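Local coordinates for protein purine nucleoside phosphorylase (Schistosoma mansoni, PDB 5CXQ) that catalyses the reversible phosphorolysis of purine nucleosides to free purine base and ribose 1-phosphate, at residues A[27-32]-A[77-82]; A[31-36]-A[114-119]; A[134-139]-A[190-195]. One frame throughout, in Å; residues are numbered along the deposited sequence. Where two conformers were deposited one is given.

Interaction 1 (A[27-32]-A[77-82]); sequences LPDIGI and GGRKIV
I30 and I81 share one sheet face, with CB of I30 4.0 Å from CG2 of I81, and the same layer continues where I32 CD1 meets I81 CD1 at 3.7 Å. CG1 of I81 lies between its backbone N and carbonyl carbon (chi1 77°), which turns CG2 toward I30. The ring of P28 lies against V82 (CG to CG1 3.8 Å), with L109 packing on P28 and M106 on V82, both from helix 96-109. Here the strands are tightly laced: V82 N donates to I30 O at 2.9 Å and I32 N to V82 O. At the start K80 O is shared: D29 N bonds it at 2.9 Å, well above the carbonyl plane, and I30 N only weakly. Beyond it lies the wetter side. R79 NH2 reaches D29 OD2 at 3.1 Å, a salt bridge in the guanidinium plane although the two flat groups are turned 58° apart. One water donates to D29 OD2 and accepts from R79 NE and K80 N, while I30 CD1 covers a guanidinium face. This is a pair of parallel strands, splayed by 42°, in the mixed central sheet of the purine nucleoside phosphorylase fold.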
# COMPACT_ATOMS: atom_id res chain seq x y z
N LEU A 27 36.11 13.67 5.05
CA LEU A 27 35.06 13.71 6.07
C LEU A 27 33.95 14.66 5.62
O LEU A 27 34.05 15.87 5.83
CB LEU A 27 35.63 14.15 7.41
CG LEU A 27 36.68 13.22 8.02
CD1 LEU A 27 37.35 13.88 9.22
CD2 LEU A 27 36.03 11.90 8.42
N PRO A 28 32.90 14.12 5.00
CA PRO A 28 31.87 14.96 4.38
C PRO A 28 30.87 15.54 5.37
O PRO A 28 30.48 14.86 6.33
CB PRO A 28 31.17 13.99 3.42
CG PRO A 28 31.30 12.66 4.10
CD PRO A 28 32.63 12.68 4.82
N ASP A 29 30.46 16.79 5.14
CA ASP A 29 29.40 17.44 5.93
C ASP A 29 28.06 17.44 5.20
O ASP A 29 27.00 17.65 5.81
CB ASP A 29 29.79 18.88 6.25
CG ASP A 29 31.10 18.99 7.00
OD1 ASP A 29 31.39 18.10 7.83
OD2 ASP A 29 31.84 19.97 6.77
N ILE A 30 28.10 17.22 3.89
CA ILE A 30 26.93 17.32 3.03
C ILE A 30 26.81 16.08 2.16
O ILE A 30 27.81 15.59 1.65
CB ILE A 30 27.01 18.58 2.13
CG1 ILE A 30 27.12 19.84 2.99
CG2 ILE A 30 25.81 18.66 1.17
CD1 ILE A 30 27.83 20.98 2.31
N GLY A 31 25.59 15.56 2.02
CA GLY A 31 25.32 14.45 1.13
C GLY A 31 24.46 14.90 -0.03
O GLY A 31 23.69 15.85 0.10
N ILE A 32 24.62 14.25 -1.18
CA ILE A 32 23.86 14.61 -2.37
C ILE A 32 23.32 13.37 -3.08
O ILE A 32 24.05 12.41 -3.31
CB ILE A 32 24.72 15.42 -3.37
CG1 ILE A 32 25.28 16.69 -2.73
CG2 ILE A 32 23.91 15.78 -4.60
CD1 ILE A 32 26.19 17.48 -3.64
N GLY A 77 32.34 23.71 -3.86
CA GLY A 77 32.11 25.03 -3.30
C GLY A 77 32.78 25.26 -1.96
O GLY A 77 32.25 25.95 -1.10
N GLY A 78 33.96 24.67 -1.78
CA GLY A 78 34.70 24.81 -0.54
C GLY A 78 34.23 23.90 0.58
O GLY A 78 34.72 24.00 1.70
N ARG A 79 33.28 23.01 0.29
CA ARG A 79 32.76 22.08 1.30
C ARG A 79 33.01 20.62 0.95
O ARG A 79 33.06 20.26 -0.23
CB ARG A 79 31.26 22.30 1.51
CG ARG A 79 30.89 23.68 2.01
CD ARG A 79 31.62 24.02 3.29
NE ARG A 79 31.28 23.09 4.37
CZ ARG A 79 30.20 23.20 5.13
NH1 ARG A 79 29.34 24.19 4.92
NH2 ARG A 79 29.96 22.31 6.09
N LYS A 80 33.13 19.78 1.97
CA LYS A 80 33.36 18.36 1.76
C LYS A 80 32.03 17.64 1.61
O LYS A 80 31.14 17.79 2.45
CB LYS A 80 34.16 17.76 2.91
CG LYS A 80 35.40 18.56 3.25
CD LYS A 80 36.59 17.66 3.49
CE LYS A 80 37.56 17.72 2.31
NZ LYS A 80 38.12 19.09 2.11
N ILE A 81 31.87 16.87 0.53
CA ILE A 81 30.59 16.23 0.25
C ILE A 81 30.74 14.75 -0.10
O ILE A 81 31.81 14.28 -0.47
CB ILE A 81 29.85 16.95 -0.92
CG1 ILE A 81 30.45 16.55 -2.27
CG2 ILE A 81 29.84 18.47 -0.75
CD1 ILE A 81 29.47 15.77 -3.14
N VAL A 82 29.64 14.02 0.06
CA VAL A 82 29.56 12.64 -0.41
C VAL A 82 28.31 12.49 -1.29
O VAL A 82 27.22 12.93 -0.91
CB VAL A 82 29.55 11.63 0.76
CG1 VAL A 82 28.41 11.93 1.73
CG2 VAL A 82 29.44 10.19 0.25
O HOH W 1 33.10 20.86 4.64

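Interaction 2 (A[31-36]-A[114-119]); sequences GIICGS and LLITNL
T117 and G35 meet through a side-chain bond: G35 N donates to T117 OG1 at 2.9 Å, so a side-chain hydroxyl takes over where the backbone ladder ends. The hydroxyl sits between its own backbone N and carbonyl carbon (chi1 57°), a rotation that turns it across to the 31-36 segment, and C34 CA also touches it. Before that point the two strands run almost parallel, 11° apart, in regular order: L115 N to G31 O, I33 N to L115 O at 3.0 Å, then T117 N to I33 O. Past it, G35, with no side chain, brings its CA to 4.0 Å from N118 CA.

On the face that I33 shares with L114 and I116, the CD1 methyl of L114 lies against the backbone of G31, which has no side chain there, 3.5 Å from G31 O. That methyl also meets I33 CG1 at 4.1 Å, the two side chains crossing obliquely. Helix 225-233 lies over this face through E227, V228 and A231. The other face, with I32, L115 and T117, is covered by helix 260-284 through I282 and F278.

Further out, R87 hydrogen-bonds T117 O through NH1, reaches C34 O weakly, and packs on I33 and I116. N118, whose CB is directed away from the 31-36 segment, is held at both ends of its amide: OD1 by S242 and ND2 by T224. In this family the glycine-rich loop after the first strand, together with an arginine, borders the phosphate pocket; the geometry here is consistent with that role. The threonine hydroxyl and the arginine would thus fix the start of the loop and its neighbour through polar bonds rather than through a continued strand.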
# COMPACT_ATOMS: atom_id res chain seq x y z
N GLY A 31 25.59 15.56 2.02
CA GLY A 31 25.32 14.45 1.13
C GLY A 31 24.46 14.90 -0.03
O GLY A 31 23.69 15.85 0.10
N ILE A 32 24.62 14.25 -1.18
CA ILE A 32 23.86 14.61 -2.37
C ILE A 32 23.32 13.37 -3.08
O ILE A 32 24.05 12.41 -3.31
CB ILE A 32 24.72 15.42 -3.37
CG1 ILE A 32 25.28 16.69 -2.73
CG2 ILE A 32 23.91 15.78 -4.60
CD1 ILE A 32 26.19 17.48 -3.64
N ILE A 33 22.04 13.41 -3.43
CA ILE A 33 21.40 12.34 -4.21
C ILE A 33 20.68 13.02 -5.36
O ILE A 33 19.94 13.99 -5.14
CB ILE A 33 20.43 11.49 -3.33
CG1 ILE A 33 21.21 10.72 -2.26
CG2 ILE A 33 19.62 10.53 -4.19
CD1 ILE A 33 20.32 9.96 -1.26
N CYS A 34 20.91 12.57 -6.59
CA CYS A 34 20.46 13.30 -7.77
C CYS A 34 19.40 12.59 -8.58
O CYS A 34 19.37 11.36 -8.64
CB CYS A 34 21.64 13.59 -8.70
SG CYS A 34 22.93 14.54 -7.91
N GLY A 35 18.55 13.37 -9.24
CA GLY A 35 17.57 12.80 -10.14
C GLY A 35 18.24 12.31 -11.42
O GLY A 35 19.37 12.70 -11.73
N SER A 36 17.54 11.47 -12.17
CA SER A 36 18.07 10.97 -13.42
C SER A 36 18.32 12.13 -14.38
O SER A 36 17.47 13.00 -14.54
CB SER A 36 17.12 9.95 -14.05
OG SER A 36 16.71 8.99 -13.09
N LEU A 114 21.38 16.85 3.71
CA LEU A 114 21.21 16.06 2.49
C LEU A 114 20.47 16.88 1.45
O LEU A 114 19.39 17.40 1.72
CB LEU A 114 20.44 14.77 2.79
CG LEU A 114 20.05 13.85 1.64
CD1 LEU A 114 21.28 13.38 0.85
CD2 LEU A 114 19.28 12.65 2.18
N LEU A 115 21.07 17.02 0.27
CA LEU A 115 20.45 17.71 -0.86
C LEU A 115 19.96 16.69 -1.87
O LEU A 115 20.74 15.84 -2.31
CB LEU A 115 21.46 18.66 -1.52
CG LEU A 115 22.15 19.68 -0.61
CD1 LEU A 115 23.14 20.51 -1.41
CD2 LEU A 115 21.15 20.58 0.11
N ILE A 116 18.67 16.73 -2.22
CA ILE A 116 18.08 15.73 -3.12
C ILE A 116 17.32 16.36 -4.28
O ILE A 116 16.57 17.30 -4.08
CB ILE A 116 17.09 14.81 -2.37
CG1 ILE A 116 17.68 14.29 -1.08
CG2 ILE A 116 16.66 13.63 -3.25
CD1 ILE A 116 16.64 13.61 -0.20
N THR A 117 17.52 15.85 -5.49
CA THR A 117 16.72 16.29 -6.63
C THR A 117 16.00 15.09 -7.21
O THR A 117 16.40 13.96 -6.96
CB THR A 117 17.54 16.98 -7.73
OG1 THR A 117 18.57 16.10 -8.20
CG2 THR A 117 18.16 18.28 -7.22
N ASN A 118 14.93 15.35 -7.96
CA ASN A 118 14.21 14.29 -8.67
C ASN A 118 13.45 14.88 -9.85
O ASN A 118 13.34 16.09 -9.98
CB ASN A 118 13.23 13.53 -7.74
CG ASN A 118 12.13 14.44 -7.16
OD1 ASN A 118 11.34 15.02 -7.89
ND2 ASN A 118 12.07 14.52 -5.83
N LEU A 119 12.94 14.01 -10.72
CA LEU A 119 12.03 14.42 -11.78
C LEU A 119 10.64 14.02 -11.37
O LEU A 119 10.45 12.97 -10.76
CB LEU A 119 12.41 13.76 -13.12
CG LEU A 119 13.42 14.46 -14.05
CD1 LEU A 119 12.78 15.61 -14.83
CD2 LEU A 119 14.65 14.95 -13.34

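Interaction 3 (A[134-139]-A[190-195]); sequences LIKGHI and VHEGVY
L134 and E192 begin a parallel pairing, the strands 20° apart, whose register slips by one residue at K136: I135 stands opposite G193 but H138 opposite Y195, a beta bulge. Five bonds span it: L134 N to H191 O at 2.8 Å, G193 N to L134 O, K136 N to G193 O at 3.0 Å, Y195 N to G137 O and I139 N to Y195 O.

On the face of I135 and Y195, CD1 of I135 comes to 3.7 Å from CD2 of the Y195 ring, approaching obliquely, while its CG2 lies 3.8 Å from Y195 CB. With CG anti to the backbone N (chi1 179°), the tyrosine ring stands off the sheet, and its hydroxyl bonds to S223 N. H138 shares this face, its ND1 bonded to Y169 OH. On the other side V190 CG1 fits against L134, 3.9 Å from CG, and V194 CG1 touches I139. K136, on the bulge, carries its hydrocarbon chain slantwise across E192, CE 3.5 Å from OE2; its NZ ends near V194 CG2, 3.5 Å away, and stays 4.8 Å from E192 OE2, too far for an ionic contact.

The end of the pair faces another chain: H138 O accepts a hydrogen bond from S205 OG of the second subunit, whose E208, M211 and D207 pack on H138, I139 and V194. Opposite charges at K136 and E192 could attract weakly at the exposed surface, whereas H138 ND1 and Y195 OH bond within their own subunit and H138 O, beyond the bulge, bonds across the trimer interface.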
# COMPACT_ATOMS: atom_id res chain seq x y z
N LEU A 134 10.30 23.48 -4.75
CA LEU A 134 10.88 23.25 -3.43
C LEU A 134 9.83 22.46 -2.65
O LEU A 134 8.72 22.95 -2.43
CB LEU A 134 11.22 24.58 -2.73
CG LEU A 134 12.11 25.56 -3.50
CD1 LEU A 134 12.28 26.88 -2.77
CD2 LEU A 134 13.46 24.94 -3.78
N ILE A 135 10.16 21.24 -2.25
CA ILE A 135 9.18 20.39 -1.57
C ILE A 135 9.03 20.83 -0.12
O ILE A 135 10.03 20.91 0.61
CB ILE A 135 9.58 18.91 -1.65
CG1 ILE A 135 9.61 18.46 -3.11
CG2 ILE A 135 8.59 18.04 -0.85
CD1 ILE A 135 10.16 17.07 -3.29
N LYS A 136 7.80 21.13 0.30
CA LYS A 136 7.59 21.60 1.67
C LYS A 136 6.83 20.60 2.53
O LYS A 136 6.67 20.82 3.73
CB LYS A 136 6.85 22.94 1.68
CG LYS A 136 5.46 22.90 1.13
CD LYS A 136 4.81 24.27 1.33
CE LYS A 136 3.78 24.55 0.25
NZ LYS A 136 2.65 23.60 0.30
N GLY A 137 6.37 19.51 1.93
CA GLY A 137 5.68 18.46 2.67
C GLY A 137 5.30 17.35 1.71
O GLY A 137 5.52 17.47 0.51
N HIS A 138 4.74 16.25 2.20
CA HIS A 138 4.41 15.14 1.29
C HIS A 138 3.17 14.36 1.70
O HIS A 138 2.72 14.44 2.84
CB HIS A 138 5.61 14.17 1.12
CG HIS A 138 6.01 13.42 2.36
ND1 HIS A 138 7.30 13.39 2.83
CD2 HIS A 138 5.29 12.63 3.20
CE1 HIS A 138 7.37 12.63 3.91
NE2 HIS A 138 6.17 12.16 4.15
N ILE A 139 2.63 13.63 0.73
CA ILE A 139 1.61 12.60 0.94
C ILE A 139 2.24 11.27 0.55
O ILE A 139 2.51 11.03 -0.63
CB ILE A 139 0.34 12.84 0.10
CG1 ILE A 139 -0.25 14.22 0.38
CG2 ILE A 139 -0.68 11.73 0.38
CD1 ILE A 139 -1.00 14.28 1.64
N VAL A 190 10.69 29.01 -9.92
CA VAL A 190 10.72 28.31 -8.63
C VAL A 190 9.40 28.43 -7.87
O VAL A 190 8.88 29.52 -7.65
CB VAL A 190 11.86 28.84 -7.76
CG1 VAL A 190 11.94 28.05 -6.44
CG2 VAL A 190 13.17 28.75 -8.52
N HIS A 191 8.87 27.27 -7.49
CA HIS A 191 7.62 27.18 -6.76
C HIS A 191 7.85 26.42 -5.45
O HIS A 191 8.92 25.86 -5.24
CB HIS A 191 6.56 26.44 -7.58
CG HIS A 191 6.27 27.08 -8.91
ND1 HIS A 191 5.11 27.78 -9.16
CD2 HIS A 191 6.99 27.12 -10.05
CE1 HIS A 191 5.13 28.23 -10.40
NE2 HIS A 191 6.26 27.84 -10.96
N GLU A 192 6.84 26.39 -4.59
CA GLU A 192 6.89 25.46 -3.47
C GLU A 192 5.67 24.57 -3.55
O GLU A 192 4.67 24.93 -4.17
CB GLU A 192 6.96 26.20 -2.14
CG GLU A 192 5.71 26.97 -1.81
CD GLU A 192 5.80 27.65 -0.46
OE1 GLU A 192 6.93 27.91 -0.01
OE2 GLU A 192 4.74 27.90 0.14
N GLY A 193 5.73 23.38 -2.96
CA GLY A 193 4.58 22.52 -3.05
C GLY A 193 4.66 21.21 -2.30
O GLY A 193 5.72 20.83 -1.80
N VAL A 194 3.52 20.52 -2.27
CA VAL A 194 3.35 19.22 -1.62
C VAL A 194 3.56 18.09 -2.63
O VAL A 194 2.96 18.11 -3.72
CB VAL A 194 1.94 19.11 -1.00
CG1 VAL A 194 1.73 17.73 -0.36
CG2 VAL A 194 1.71 20.23 0.01
N TYR A 195 4.40 17.13 -2.27
CA TYR A 195 4.81 16.02 -3.14
C TYR A 195 4.07 14.72 -2.81
O TYR A 195 4.15 14.24 -1.68
CB TYR A 195 6.32 15.80 -3.00
CG TYR A 195 6.96 14.69 -3.79
CD1 TYR A 195 6.97 13.37 -3.32
CD2 TYR A 195 7.61 14.95 -4.99
CE1 TYR A 195 7.60 12.36 -4.04
CE2 TYR A 195 8.23 13.95 -5.70
CZ TYR A 195 8.22 12.66 -5.23
OH TYR A 195 8.86 11.70 -5.96

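From the N terminus, strand 30-33 opens two loops. Interaction 1 closes the shorter, through 48-52 and 70-76 to 79-85; interaction 2 closes the longer, which encloses the first and adds helix 96-109 before 113-122. Strand 30-33 is thus flanked by both partners, and the step from 79-85 to 113-122 is a beta-alpha-beta crossover that passes over it. Interaction 3 follows in series, joining 132-140 to 190-197 across helix 171-183. Strand 237-247 lies between, pairing with 113-122 and 132-140. N118 ND2 makes the direct junction, packing on Y195 and I135, whereas interactions 1 and 3 remain about 14 Å apart at their nearest atoms.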